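Local coordinates for protein isatin hydrolase (Ralstonia solanacearum, PDB 5NMP) that hydrolyses the cyclic amide of isatin, opening its five-membered ring to give isatinate, in a manganese-dependent reaction, at residues A[54-59]-A[68-73]; A[190-195]-A[223-228]; A[199-204]-A[213-218]. All coordinates share one frame; numbering follows the deposited sequence.

Contact 1. Residues A[54-59]-A[68-73]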
ATOM      1  N   GLU A  54       1.854 -14.204 -14.238  1.00 57.31           N
ATOM      2  CA  GLU A  54       2.732 -15.014 -15.070  1.00 64.42           C
ATOM      3  C   GLU A  54       4.197 -14.797 -14.700  1.00 63.37           C
ATOM      4  O   GLU A  54       4.668 -13.664 -14.580  1.00 61.27           O
ATOM      5  CB  GLU A  54       2.503 -14.708 -16.551  1.00 74.90           C
ATOM      6  CG  GLU A  54       2.488 -13.230 -16.886  1.00 91.05           C
ATOM      7  CD  GLU A  54       2.231 -12.974 -18.357  1.00109.13           C
ATOM      8  OE1 GLU A  54       2.345 -13.931 -19.153  1.00115.14           O
ATOM      9  OE2 GLU A  54       1.911 -11.821 -18.716  1.00115.74           O
ATOM     10  N   ARG A  55       4.907 -15.904 -14.514  1.00 61.89           N
ATOM     11  CA  ARG A  55       6.297 -15.874 -14.090  1.00 59.58           C
ATOM     12  C   ARG A  55       7.216 -15.392 -15.213  1.00 60.25           C
ATOM     13  O   ARG A  55       7.059 -15.786 -16.372  1.00 58.17           O
ATOM     14  CB  ARG A  55       6.717 -17.265 -13.611  1.00 62.65           C
ATOM     15  CG  ARG A  55       8.091 -17.334 -12.985  1.00 68.26           C
ATOM     16  CD  ARG A  55       8.476 -18.771 -12.680  1.00 73.81           C
ATOM     17  NE  ARG A  55       7.739 -19.321 -11.545  1.00 77.46           N
ATOM     18  CZ  ARG A  55       7.943 -20.536 -11.044  1.00 80.07           C
ATOM     19  NH1 ARG A  55       8.858 -21.331 -11.580  1.00 81.02           N
ATOM     20  NH2 ARG A  55       7.231 -20.958 -10.007  1.00 78.96           N
ATOM     21  N   ILE A  56       8.167 -14.529 -14.867  1.00 57.61           N
ATOM     22  CA  ILE A  56       9.156 -14.054 -15.830  1.00 61.62           C
ATOM     23  C   ILE A  56      10.411 -14.926 -15.780  1.00 62.79           C
ATOM     24  O   ILE A  56      10.927 -15.356 -16.812  1.00 65.05           O
ATOM     25  CB  ILE A  56       9.550 -12.583 -15.575  1.00 60.91           C
ATOM     26  CG1 ILE A  56       8.308 -11.703 -15.432  1.00 59.36           C
ATOM     27  CG2 ILE A  56      10.439 -12.065 -16.694  1.00 57.91           C
ATOM     28  CD1 ILE A  56       8.626 -10.246 -15.162  1.00 55.61           C
ATOM     29  N   SER A  57      10.898 -15.178 -14.568  1.00 60.75           N
ATOM     30  CA  SER A  57      12.054 -16.043 -14.363  1.00 63.30           C
ATOM     31  C   SER A  57      12.047 -16.616 -12.948  1.00 65.16           C
ATOM     32  O   SER A  57      11.427 -16.051 -12.048  1.00 63.13           O
ATOM     33  CB  SER A  57      13.354 -15.281 -14.619  1.00 63.08           C
ATOM     34  OG  SER A  57      13.581 -14.311 -13.611  1.00 61.87           O
ATOM     35  N   HIS A  58      12.737 -17.736 -12.757  1.00 66.29           N
ATOM     36  CA  HIS A  58      12.797 -18.393 -11.455  1.00 63.06           C
ATOM     37  C   HIS A  58      14.183 -18.985 -11.224  1.00 65.01           C
ATOM     38  O   HIS A  58      14.345 -20.205 -11.154  1.00 64.47           O
ATOM     39  CB  HIS A  58      11.724 -19.482 -11.354  1.00 63.14           C
ATOM     40  CG  HIS A  58      11.600 -20.096  -9.994  1.00 67.13           C
ATOM     41  ND1 HIS A  58      11.210 -19.377  -8.884  1.00 71.08           N
ATOM     42  CD2 HIS A  58      11.807 -21.363  -9.565  1.00 66.21           C
ATOM     43  CE1 HIS A  58      11.187 -20.174  -7.830  1.00 69.34           C
ATOM     44  NE2 HIS A  58      11.543 -21.385  -8.217  1.00 67.64           N
ATOM     45  N   TYR A  59      15.175 -18.103 -11.112  1.00 63.44           N
ATOM     46  CA  TYR A  59      16.576 -18.493 -10.955  1.00 63.72           C
ATOM     47  C   TYR A  59      16.991 -19.503 -12.026  1.00 66.50           C
ATOM     48  O   TYR A  59      17.649 -20.500 -11.729  1.00 69.12           O
ATOM     49  CB  TYR A  59      16.829 -19.074  -9.560  1.00 65.13           C
ATOM     50  CG  TYR A  59      15.983 -18.469  -8.457  1.00 66.70           C
ATOM     51  CD1 TYR A  59      16.268 -17.210  -7.942  1.00 63.83           C
ATOM     52  CD2 TYR A  59      14.907 -19.167  -7.919  1.00 68.15           C
ATOM     53  CE1 TYR A  59      15.498 -16.661  -6.929  1.00 61.42           C
ATOM     54  CE2 TYR A  59      14.133 -18.626  -6.908  1.00 66.10           C
ATOM     55  CZ  TYR A  59      14.434 -17.374  -6.416  1.00 63.51           C
ATOM     56  OH  TYR A  59      13.662 -16.834  -5.412  1.00 63.51           O
ATOM     57  N   TRP A  68      10.885 -13.106 -10.490  1.00 51.30           N
ATOM     58  CA  TRP A  68       9.859 -12.056 -10.495  1.00 50.47           C
ATOM     59  C   TRP A  68       8.723 -12.353 -11.476  1.00 52.43           C
ATOM     60  O   TRP A  68       8.868 -13.173 -12.383  1.00 52.41           O
ATOM     61  CB  TRP A  68      10.473 -10.682 -10.811  1.00 50.10           C
ATOM     62  CG  TRP A  68      11.270 -10.597 -12.090  1.00 54.46           C
ATOM     63  CD1 TRP A  68      11.722 -11.634 -12.855  1.00 54.45           C
ATOM     64  CD2 TRP A  68      11.708  -9.399 -12.746  1.00 58.27           C
ATOM     65  NE1 TRP A  68      12.414 -11.158 -13.941  1.00 57.11           N
ATOM     66  CE2 TRP A  68      12.418  -9.789 -13.899  1.00 57.78           C
ATOM     67  CE3 TRP A  68      11.566  -8.036 -12.470  1.00 59.09           C
ATOM     68  CZ2 TRP A  68      12.984  -8.867 -14.774  1.00 56.77           C
ATOM     69  CZ3 TRP A  68      12.131  -7.120 -13.342  1.00 58.81           C
ATOM     70  CH2 TRP A  68      12.831  -7.540 -14.480  1.00 57.78           C
ATOM     71  N   ASN A  69       7.596 -11.672 -11.282  1.00 55.99           N
ATOM     72  CA  ASN A  69       6.385 -11.923 -12.066  1.00 53.55           C
ATOM     73  C   ASN A  69       5.834 -10.680 -12.758  1.00 56.16           C
ATOM     74  O   ASN A  69       6.145  -9.552 -12.375  1.00 56.66           O
ATOM     75  CB  ASN A  69       5.282 -12.507 -11.172  1.00 51.43           C
ATOM     76  CG  ASN A  69       5.725 -13.748 -10.419  1.00 58.04           C
ATOM     77  OD1 ASN A  69       5.643 -14.863 -10.934  1.00 62.81           O
ATOM     78  ND2 ASN A  69       6.178 -13.561  -9.186  1.00 58.90           N
ATOM     79  N   ASN A  70       5.014 -10.905 -13.781  1.00 56.86           N
ATOM     80  CA  ASN A  70       4.098  -9.890 -14.294  1.00 55.49           C
ATOM     81  C   ASN A  70       2.689 -10.230 -13.821  1.00 56.94           C
ATOM     82  O   ASN A  70       2.367 -11.405 -13.650  1.00 59.56           O
ATOM     83  CB  ASN A  70       4.132  -9.821 -15.820  1.00 47.18           C
ATOM     84  CG  ASN A  70       5.403  -9.201 -16.353  1.00 55.34           C
ATOM     85  OD1 ASN A  70       5.943  -8.261 -15.770  1.00 57.09           O
ATOM     86  ND2 ASN A  70       5.885  -9.719 -17.474  1.00 53.64           N
ATOM     87  N   PHE A  71       1.848  -9.223 -13.605  1.00 56.14           N
ATOM     88  CA  PHE A  71       0.463  -9.501 -13.234  1.00 54.90           C
ATOM     89  C   PHE A  71      -0.528  -8.530 -13.863  1.00 58.10           C
ATOM     90  O   PHE A  71      -0.163  -7.448 -14.325  1.00 58.07           O
ATOM     91  CB  PHE A  71       0.295  -9.503 -11.707  1.00 52.59           C
ATOM     92  CG  PHE A  71       0.437  -8.148 -11.064  1.00 54.37           C
ATOM     93  CD1 PHE A  71      -0.686  -7.397 -10.741  1.00 55.60           C
ATOM     94  CD2 PHE A  71       1.689  -7.636 -10.756  1.00 53.52           C
ATOM     95  CE1 PHE A  71      -0.562  -6.156 -10.139  1.00 55.26           C
ATOM     96  CE2 PHE A  71       1.821  -6.395 -10.153  1.00 54.52           C
ATOM     97  CZ  PHE A  71       0.693  -5.654  -9.845  1.00 55.91           C
ATOM     98  N   SER A  72      -1.788  -8.944 -13.885  1.00 57.21           N
ATOM     99  CA  SER A  72      -2.865  -8.112 -14.395  1.00 57.74           C
ATOM    100  C   SER A  72      -4.120  -8.326 -13.562  1.00 57.18           C
ATOM    101  O   SER A  72      -4.392  -9.437 -13.105  1.00 57.91           O
ATOM    102  CB  SER A  72      -3.139  -8.418 -15.868  1.00 59.85           C
ATOM    103  OG  SER A  72      -3.423  -9.791 -16.065  1.00 63.69           O
ATOM    104  N   CYS A  73      -4.872  -7.250 -13.358  1.00 54.92           N
ATOM    105  CA  CYS A  73      -6.125  -7.307 -12.620  1.00 50.65           C
ATOM    106  C   CYS A  73      -6.893  -6.006 -12.816  1.00 51.87           C
ATOM    107  O   CYS A  73      -6.609  -5.243 -13.741  1.00 54.77           O
ATOM    108  CB  CYS A  73      -5.875  -7.562 -11.131  1.00 47.90           C
ATOM    109  SG  CYS A  73      -4.902  -6.289 -10.297  1.00 60.79           S
TER
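Ile56 lays its CD1 methyl over one face of the Trp68 indole, a CH-pi contact in which CD1 stands 3.9 Å from the centroid of the five-membered ring and almost on its normal. Ser57 meets the pyrrole edge of the same indole: its OG lies near the ring plane, 3.3 Å from Trp68 CD1, while it is hydrogen-bonded to Trp66 O. The rings of Trp66 and, from the second subunit, His76 also pair edge-to-face with Trp68. Away from the indole, Ile56 CD1 touches the Asn70 amide, 3.6 Å from its CG, so one methyl touches both the indole and the amide. That amide is held by Gln49 of the second subunit, whose N bonds to Asn70 OD1. Above the guanidinium of Arg55 sits His58 ND1, and the opposite face of the His58 ring carries Tyr59 CD2. Asn69 is on the same side of the ribbon as Arg55; with CG anti to the carbonyl carbon (chi1 -54°), its OD1 comes to 3.4 Å from Arg55 CA, and its ND2 bonds to Tyr67 OH.

The backbones run antiparallel. Glu54 and Asn70 form a hydrogen-bonded pair, with Glu54 N to Asn70 O and Asn70 N to Glu54 O both 2.9 Å. Arg55 and Asn69 follow as a non-hydrogen-bonded pair. Ile56 and Ser57 then both face Trp68, a classic beta bulge: Ile56 N reaches Trp68 O at 2.9 Å, and the bond from Trp68 N to Ser57 O is weak.

The two segments belong to the hairpin of strands 52-60 and 66-74; the centre of the contact lies about 27 Å from the centre of the chain. Residues 70-73 continue into an antiparallel ladder with a strand of the second subunit, extending the sheet across the interface.

Contact 2. Residues A[190-195]-A[223-228]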
ATOM      1  N   ASN A 190     -20.150  12.003  10.723  1.00 54.22           N
ATOM      2  CA  ASN A 190     -19.056  12.519   9.900  1.00 53.10           C
ATOM      3  C   ASN A 190     -17.911  11.515   9.765  1.00 55.65           C
ATOM      4  O   ASN A 190     -16.742  11.847   9.971  1.00 52.30           O
ATOM      5  CB  ASN A 190     -18.544  13.841  10.485  1.00 54.93           C
ATOM      6  CG  ASN A 190     -17.720  14.644   9.497  1.00 54.63           C
ATOM      7  OD1 ASN A 190     -17.728  14.378   8.297  1.00 57.46           O
ATOM      8  ND2 ASN A 190     -17.008  15.641  10.003  1.00 57.41           N
ATOM      9  N   VAL A 191     -18.262  10.281   9.423  1.00 51.83           N
ATOM     10  CA  VAL A 191     -17.283   9.208   9.328  1.00 51.32           C
ATOM     11  C   VAL A 191     -16.357   9.393   8.128  1.00 52.51           C
ATOM     12  O   VAL A 191     -16.664  10.133   7.191  1.00 50.81           O
ATOM     13  CB  VAL A 191     -17.969   7.833   9.232  1.00 46.39           C
ATOM     14  CG1 VAL A 191     -18.871   7.613  10.433  1.00 46.90           C
ATOM     15  CG2 VAL A 191     -18.760   7.723   7.940  1.00 44.69           C
ATOM     16  N   HIS A 192     -15.217   8.713   8.177  1.00 52.30           N
ATOM     17  CA  HIS A 192     -14.201   8.792   7.136  1.00 51.36           C
ATOM     18  C   HIS A 192     -14.587   7.937   5.937  1.00 52.65           C
ATOM     19  O   HIS A 192     -14.379   8.323   4.785  1.00 57.82           O
ATOM     20  CB  HIS A 192     -12.851   8.342   7.701  1.00 53.97           C
ATOM     21  CG  HIS A 192     -11.704   8.491   6.751  1.00 55.69           C
ATOM     22  ND1 HIS A 192     -11.255   9.716   6.312  1.00 59.62           N
ATOM     23  CD2 HIS A 192     -10.897   7.567   6.178  1.00 55.79           C
ATOM     24  CE1 HIS A 192     -10.227   9.541   5.500  1.00 62.20           C
ATOM     25  NE2 HIS A 192      -9.989   8.245   5.403  1.00 60.10           N
ATOM     26  N   GLY A 193     -15.161   6.774   6.218  1.00 51.32           N
ATOM     27  CA  GLY A 193     -15.454   5.807   5.181  1.00 47.38           C
ATOM     28  C   GLY A 193     -16.142   4.566   5.708  1.00 47.64           C
ATOM     29  O   GLY A 193     -16.420   4.458   6.900  1.00 54.33           O
ATOM     30  N   PHE A 194     -16.407   3.620   4.814  1.00 48.43           N
ATOM     31  CA  PHE A 194     -17.084   2.376   5.173  1.00 49.73           C
ATOM     32  C   PHE A 194     -16.281   1.168   4.672  1.00 48.83           C
ATOM     33  O   PHE A 194     -15.896   1.115   3.505  1.00 53.83           O
ATOM     34  CB  PHE A 194     -18.505   2.372   4.596  1.00 41.04           C
ATOM     35  CG  PHE A 194     -19.430   1.393   5.257  1.00 44.97           C
ATOM     36  CD1 PHE A 194     -19.967   0.335   4.543  1.00 42.57           C
ATOM     37  CD2 PHE A 194     -19.765   1.532   6.595  1.00 50.08           C
ATOM     38  CE1 PHE A 194     -20.823  -0.571   5.153  1.00 47.71           C
ATOM     39  CE2 PHE A 194     -20.620   0.631   7.213  1.00 51.74           C
ATOM     40  CZ  PHE A 194     -21.149  -0.423   6.490  1.00 49.76           C
ATOM     41  N   GLY A 195     -16.022   0.207   5.553  1.00 48.75           N
ATOM     42  CA  GLY A 195     -15.227  -0.960   5.192  1.00 48.09           C
ATOM     43  C   GLY A 195     -15.947  -2.277   5.428  1.00 50.65           C
ATOM     44  O   GLY A 195     -16.578  -2.472   6.467  1.00 52.85           O
ATOM     45  N   ASN A 223     -17.777  12.764  -0.830  1.00 49.80           N
ATOM     46  CA  ASN A 223     -16.317  12.756  -0.882  1.00 51.80           C
ATOM     47  C   ASN A 223     -15.683  11.822   0.160  1.00 51.03           C
ATOM     48  O   ASN A 223     -14.618  12.121   0.700  1.00 52.29           O
ATOM     49  CB  ASN A 223     -15.783  14.186  -0.718  1.00 47.30           C
ATOM     50  CG  ASN A 223     -14.412  14.381  -1.343  1.00 53.46           C
ATOM     51  OD1 ASN A 223     -13.931  13.536  -2.097  1.00 52.83           O
ATOM     52  ND2 ASN A 223     -13.779  15.508  -1.036  1.00 52.40           N
ATOM     53  N   ARG A 224     -16.343  10.694   0.432  1.00 49.40           N
ATOM     54  CA  ARG A 224     -15.829   9.682   1.362  1.00 47.84           C
ATOM     55  C   ARG A 224     -15.303   8.459   0.614  1.00 49.00           C
ATOM     56  O   ARG A 224     -15.385   8.390  -0.613  1.00 50.53           O
ATOM     57  CB  ARG A 224     -16.908   9.235   2.350  1.00 48.51           C
ATOM     58  CG  ARG A 224     -17.663  10.347   3.041  1.00 52.99           C
ATOM     59  CD  ARG A 224     -16.761  11.140   3.955  1.00 60.58           C
ATOM     60  NE  ARG A 224     -17.488  11.655   5.112  1.00 65.19           N
ATOM     61  CZ  ARG A 224     -18.193  12.781   5.112  1.00 64.59           C
ATOM     62  NH1 ARG A 224     -18.274  13.513   4.011  1.00 66.75           N
ATOM     63  NH2 ARG A 224     -18.818  13.172   6.212  1.00 66.23           N
ATOM     64  N   TYR A 225     -14.797   7.480   1.361  1.00 46.87           N
ATOM     65  CA  TYR A 225     -14.097   6.343   0.763  1.00 45.14           C
ATOM     66  C   TYR A 225     -14.659   4.988   1.198  1.00 46.85           C
ATOM     67  O   TYR A 225     -15.452   4.905   2.138  1.00 44.38           O
ATOM     68  CB  TYR A 225     -12.605   6.414   1.106  1.00 42.40           C
ATOM     69  CG  TYR A 225     -12.036   7.814   1.027  1.00 45.37           C
ATOM     70  CD1 TYR A 225     -11.785   8.415  -0.201  1.00 43.81           C
ATOM     71  CD2 TYR A 225     -11.756   8.537   2.179  1.00 45.03           C
ATOM     72  CE1 TYR A 225     -11.271   9.693  -0.278  1.00 44.18           C
ATOM     73  CE2 TYR A 225     -11.241   9.816   2.112  1.00 46.15           C
ATOM     74  CZ  TYR A 225     -11.000  10.389   0.880  1.00 49.00           C
ATOM     75  OH  TYR A 225     -10.488  11.665   0.808  1.00 49.44           O
ATOM     76  N   GLY A 226     -14.238   3.929   0.510  1.00 45.97           N
ATOM     77  CA  GLY A 226     -14.672   2.582   0.838  1.00 44.42           C
ATOM     78  C   GLY A 226     -13.553   1.553   0.848  1.00 48.09           C
ATOM     79  O   GLY A 226     -12.547   1.703   0.151  1.00 47.78           O
ATOM     80  N   LEU A 227     -13.728   0.508   1.653  1.00 46.93           N
ATOM     81  CA  LEU A 227     -12.804  -0.620   1.686  1.00 45.51           C
ATOM     82  C   LEU A 227     -13.572  -1.922   1.508  1.00 46.33           C
ATOM     83  O   LEU A 227     -14.661  -2.087   2.057  1.00 48.53           O
ATOM     84  CB  LEU A 227     -12.012  -0.643   2.995  1.00 40.16           C
ATOM     85  CG  LEU A 227     -10.895   0.392   3.130  1.00 42.79           C
ATOM     86  CD1 LEU A 227     -10.297   0.361   4.525  1.00 41.08           C
ATOM     87  CD2 LEU A 227      -9.818   0.157   2.080  1.00 43.74           C
ATOM     88  N   GLN A 228     -13.009  -2.844   0.735  1.00 47.42           N
ATOM     89  CA  GLN A 228     -13.689  -4.099   0.440  1.00 45.75           C
ATOM     90  C   GLN A 228     -12.775  -5.308   0.616  1.00 49.97           C
ATOM     91  O   GLN A 228     -11.553  -5.193   0.519  1.00 50.79           O
ATOM     92  CB  GLN A 228     -14.256  -4.064  -0.980  1.00 48.22           C
ATOM     93  CG  GLN A 228     -15.267  -2.943  -1.196  1.00 55.95           C
ATOM     94  CD  GLN A 228     -15.822  -2.904  -2.605  1.00 62.72           C
ATOM     95  OE1 GLN A 228     -15.692  -3.862  -3.365  1.00 70.88           O
ATOM     96  NE2 GLN A 228     -16.447  -1.787  -2.962  1.00 58.35           N
TER
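Arg224 makes the side-chain hydrogen bond of this contact, from NE to Val191 O at 2.7 Å. The oxygen lies close to the guanidinium plane, and the approach is nearly straight along the carbonyl, with a C=O...N angle of 176°. Bends at chi2 (-66°) and chi3 bring NE to the Val191 carbonyl, and Arg224 NH1 bonds to Ala222 O. The Asn190 and Arg224 side chains cross at about a right angle; Asn190 OD1 lies close to Arg224 NH2, but the angle is too poor for a hydrogen bond.

Backbone hydrogen bonds join the parallel strands 193-195 and 225-228 through both polar atoms of Phe194: its N donates to Tyr225 O at 3.1 Å, and its O accepts from Leu227 N at 2.9 Å. Two CA-H...O contacts supplement them, Gly226 CA to Phe194 O at 3.3 Å and Gly195 CA to Leu227 O at 3.4 Å.

The aromatic contact is oblique. His192 and Tyr225 have centroids 5.1 Å apart and planes at 56°; Tyr225 CD2 lies over one face of the imidazole, toward its rim, while His192 CE1 comes to the edge of the phenol ring. Asn105 O, bonded to His192 NE2, helps to fix the imidazole. On the same face of the sheet as Tyr225, Leu227 CB lies 3.9 Å from Gly195 CA, and the Leu227 side chain packs on Trp147.

Strands 193-195 and 225-228 flank helix 214-221 in sequence as a beta-alpha-beta crossover, and Asn223 ends that helix as the C-prime residue of a Schellman motif. Phe194 points to the helical side, against Cys215, Met219 and Leu185. Within the mixed sheet, strand 147-151 lies next to 193-195, and strand 80-82, bearing the manganese ligands His80 and Asp82, pairs antiparallel with 225-228.

Contact 3. Residues A[199-204]-A[213-218]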
ATOM      1  N   ILE A 199     -17.562  -8.293  -1.316  1.00 52.78           N
ATOM      2  CA  ILE A 199     -17.090  -7.714  -2.568  1.00 56.55           C
ATOM      3  C   ILE A 199     -17.864  -6.430  -2.889  1.00 65.63           C
ATOM      4  O   ILE A 199     -17.652  -5.802  -3.925  1.00 79.40           O
ATOM      5  CB  ILE A 199     -17.231  -8.728  -3.734  1.00 66.31           C
ATOM      6  CG1 ILE A 199     -16.343  -8.350  -4.925  1.00 66.70           C
ATOM      7  CG2 ILE A 199     -18.682  -8.839  -4.168  1.00 73.24           C
ATOM      8  CD1 ILE A 199     -14.878  -8.262  -4.607  1.00 67.66           C
ATOM      9  N   ASN A 200     -18.759  -6.037  -1.990  1.00 61.38           N
ATOM     10  CA  ASN A 200     -19.558  -4.828  -2.181  1.00 56.51           C
ATOM     11  C   ASN A 200     -19.832  -4.140  -0.842  1.00 52.36           C
ATOM     12  O   ASN A 200     -20.185  -4.802   0.132  1.00 54.37           O
ATOM     13  CB  ASN A 200     -20.872  -5.173  -2.890  1.00 58.09           C
ATOM     14  CG  ASN A 200     -21.597  -3.949  -3.433  1.00 62.24           C
ATOM     15  OD1 ASN A 200     -21.308  -2.814  -3.052  1.00 64.46           O
ATOM     16  ND2 ASN A 200     -22.559  -4.181  -4.322  1.00 60.21           N
ATOM     17  N   THR A 201     -19.661  -2.820  -0.781  1.00 49.54           N
ATOM     18  CA  THR A 201     -19.951  -2.090   0.455  1.00 51.47           C
ATOM     19  C   THR A 201     -21.450  -2.020   0.685  1.00 49.75           C
ATOM     20  O   THR A 201     -21.908  -1.893   1.819  1.00 52.78           O
ATOM     21  CB  THR A 201     -19.387  -0.655   0.450  1.00 49.87           C
ATOM     22  OG1 THR A 201     -19.894   0.056  -0.687  1.00 52.35           O
ATOM     23  CG2 THR A 201     -17.867  -0.670   0.413  1.00 46.82           C
ATOM     24  N   ASP A 202     -22.209  -2.099  -0.401  1.00 49.73           N
ATOM     25  CA  ASP A 202     -23.662  -2.096  -0.322  1.00 52.88           C
ATOM     26  C   ASP A 202     -24.218  -3.500  -0.200  1.00 52.98           C
ATOM     27  O   ASP A 202     -23.570  -4.470  -0.590  1.00 52.17           O
ATOM     28  CB  ASP A 202     -24.265  -1.417  -1.548  1.00 57.96           C
ATOM     29  CG  ASP A 202     -24.248   0.087  -1.442  1.00 63.91           C
ATOM     30  OD1 ASP A 202     -25.101   0.628  -0.708  1.00 66.49           O
ATOM     31  OD2 ASP A 202     -23.392   0.724  -2.090  1.00 65.15           O
ATOM     32  N   ALA A 203     -25.426  -3.603   0.347  1.00 52.76           N
ATOM     33  CA  ALA A 203     -26.148  -4.865   0.352  1.00 49.16           C
ATOM     34  C   ALA A 203     -26.458  -5.248  -1.086  1.00 51.86           C
ATOM     35  O   ALA A 203     -26.836  -4.398  -1.890  1.00 50.74           O
ATOM     36  CB  ALA A 203     -27.420  -4.756   1.170  1.00 49.44           C
ATOM     37  N   GLY A 204     -26.280  -6.525  -1.407  1.00 45.20           N
ATOM     38  CA  GLY A 204     -26.451  -7.005  -2.767  1.00 47.55           C
ATOM     39  C   GLY A 204     -27.801  -6.670  -3.371  1.00 50.55           C
ATOM     40  O   GLY A 204     -27.898  -6.353  -4.555  1.00 56.38           O
ATOM     41  N   TYR A 213     -27.972   1.254  -4.393  1.00 59.78           N
ATOM     42  CA  TYR A 213     -26.630   1.264  -3.810  1.00 54.39           C
ATOM     43  C   TYR A 213     -26.357   2.539  -3.020  1.00 54.95           C
ATOM     44  O   TYR A 213     -25.493   3.328  -3.398  1.00 54.61           O
ATOM     45  CB  TYR A 213     -25.575   1.099  -4.904  1.00 55.43           C
ATOM     46  CG  TYR A 213     -25.562  -0.269  -5.539  1.00 62.58           C
ATOM     47  CD1 TYR A 213     -25.845  -1.405  -4.793  1.00 63.53           C
ATOM     48  CD2 TYR A 213     -25.268  -0.427  -6.886  1.00 70.13           C
ATOM     49  CE1 TYR A 213     -25.833  -2.660  -5.369  1.00 66.25           C
ATOM     50  CE2 TYR A 213     -25.254  -1.680  -7.472  1.00 73.23           C
ATOM     51  CZ  TYR A 213     -25.537  -2.791  -6.709  1.00 72.50           C
ATOM     52  OH  TYR A 213     -25.524  -4.042  -7.287  1.00 75.17           O
ATOM     53  N   PRO A 214     -27.091   2.738  -1.915  1.00 53.23           N
ATOM     54  CA  PRO A 214     -27.010   3.995  -1.160  1.00 49.14           C
ATOM     55  C   PRO A 214     -25.617   4.295  -0.609  1.00 49.86           C
ATOM     56  O   PRO A 214     -25.242   5.464  -0.520  1.00 55.06           O
ATOM     57  CB  PRO A 214     -28.009   3.783  -0.017  1.00 45.88           C
ATOM     58  CG  PRO A 214     -28.145   2.303   0.106  1.00 48.03           C
ATOM     59  CD  PRO A 214     -28.010   1.774  -1.285  1.00 48.15           C
ATOM     60  N   CYS A 215     -24.860   3.264  -0.247  1.00 46.52           N
ATOM     61  CA  CYS A 215     -23.543   3.480   0.343  1.00 46.65           C
ATOM     62  C   CYS A 215     -22.588   4.061  -0.692  1.00 48.69           C
ATOM     63  O   CYS A 215     -21.941   5.069  -0.437  1.00 54.17           O
ATOM     64  CB  CYS A 215     -22.979   2.183   0.928  1.00 41.31           C
ATOM     65  SG  CYS A 215     -21.528   2.413   1.983  1.00 54.05           S
ATOM     66  N   HIS A 216     -22.509   3.431  -1.860  1.00 45.83           N
ATOM     67  CA  HIS A 216     -21.716   3.970  -2.962  1.00 48.80           C
ATOM     68  C   HIS A 216     -22.152   5.384  -3.341  1.00 54.05           C
ATOM     69  O   HIS A 216     -21.324   6.286  -3.460  1.00 56.68           O
ATOM     70  CB  HIS A 216     -21.806   3.062  -4.191  1.00 52.27           C
ATOM     71  CG  HIS A 216     -20.832   1.927  -4.176  1.00 60.55           C
ATOM     72  ND1 HIS A 216     -21.121   0.703  -3.613  1.00 62.53           N
ATOM     73  CD2 HIS A 216     -19.570   1.831  -4.658  1.00 63.59           C
ATOM     74  CE1 HIS A 216     -20.080  -0.098  -3.750  1.00 64.28           C
ATOM     75  NE2 HIS A 216     -19.125   0.562  -4.379  1.00 65.24           N
ATOM     76  N   THR A 217     -23.457   5.567  -3.522  1.00 49.33           N
ATOM     77  CA  THR A 217     -24.002   6.840  -3.979  1.00 49.84           C
ATOM     78  C   THR A 217     -23.733   7.984  -3.006  1.00 53.25           C
ATOM     79  O   THR A 217     -23.283   9.056  -3.414  1.00 53.48           O
ATOM     80  CB  THR A 217     -25.525   6.753  -4.207  1.00 50.71           C
ATOM     81  OG1 THR A 217     -25.814   5.718  -5.154  1.00 51.03           O
ATOM     82  CG2 THR A 217     -26.056   8.073  -4.732  1.00 43.75           C
ATOM     83  N   LEU A 218     -24.003   7.754  -1.725  1.00 53.88           N
ATOM     84  CA  LEU A 218     -23.954   8.831  -0.745  1.00 41.90           C
ATOM     85  C   LEU A 218     -22.555   9.056  -0.170  1.00 46.61           C
ATOM     86  O   LEU A 218     -22.164  10.199   0.063  1.00 46.53           O
ATOM     87  CB  LEU A 218     -24.954   8.564   0.383  1.00 46.09           C
ATOM     88  CG  LEU A 218     -26.425   8.461  -0.051  1.00 51.45           C
ATOM     89  CD1 LEU A 218     -27.341   8.176   1.139  1.00 47.07           C
ATOM     90  CD2 LEU A 218     -26.886   9.711  -0.800  1.00 43.92           C
TER
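Asp202 pushes its carboxylate into the start of helix 214-221, and both oxygens are gripped there. OD1 accepts from Cys215 N at 2.7 Å and OD2 from His216 N at 2.9 Å, each through its syn lone pair. The anti lone pair of OD2 takes His216 ND1, also at 2.7 Å, with carboxylate and imidazole planes only 28° apart. With CG anti to the carbonyl carbon (chi1 -81°), the carboxylate meets the N-H groups of Cys215 and His216. An Asx turn steadies the loop: Asn200 OD1 accepts from Asp202 N at 2.9 Å, and the same oxygen lies at the edge of the His216 ring.

The Tyr213 side is looser and partly exposed. Its ring meets residues 199-204 by packing alone: CD1 is 3.6 Å from Asp202 CB, and CE1 is 3.8 Å from Asn200 ND2, the amide plane standing 61° to the ring. On the opposite flank from this ring, Cys215 SG rests at 3.9 Å from Thr201 OG1.

Three donors thus fix the carboxylate, and the carboxylate in turn sets the rotation of the His216 ring. While ND1 donates to Asp202, NE2 is hydrogen-bonded to a bound succinate, probably from the crystallisation liquor; the His216 side chain lies about 5 Å from the manganese ion, consistent with a second-shell placement.

Contacts 2 and 3 share one crossover, contact 3 being nested in the loop that contact 2 closes; their centres are 11 Å apart. They touch where Phe194 CD1 meets Cys215 SG at 3.6 Å and Gln228 CG meets Thr201 CG2 at 3.8 Å. Both border the manganese site of His76, His80 and Asp82: between nearest atoms, the ion is about 5 Å from the His216 side chain and about 7 Å from Gly226. Gln228 binds manganese in a structure of this protein, though not in this chain. Contact 1 lies 33 and 34 Å from the other two, centre to centre; its Trp68 instead meets His76 of the second subunit, a manganese ligand there.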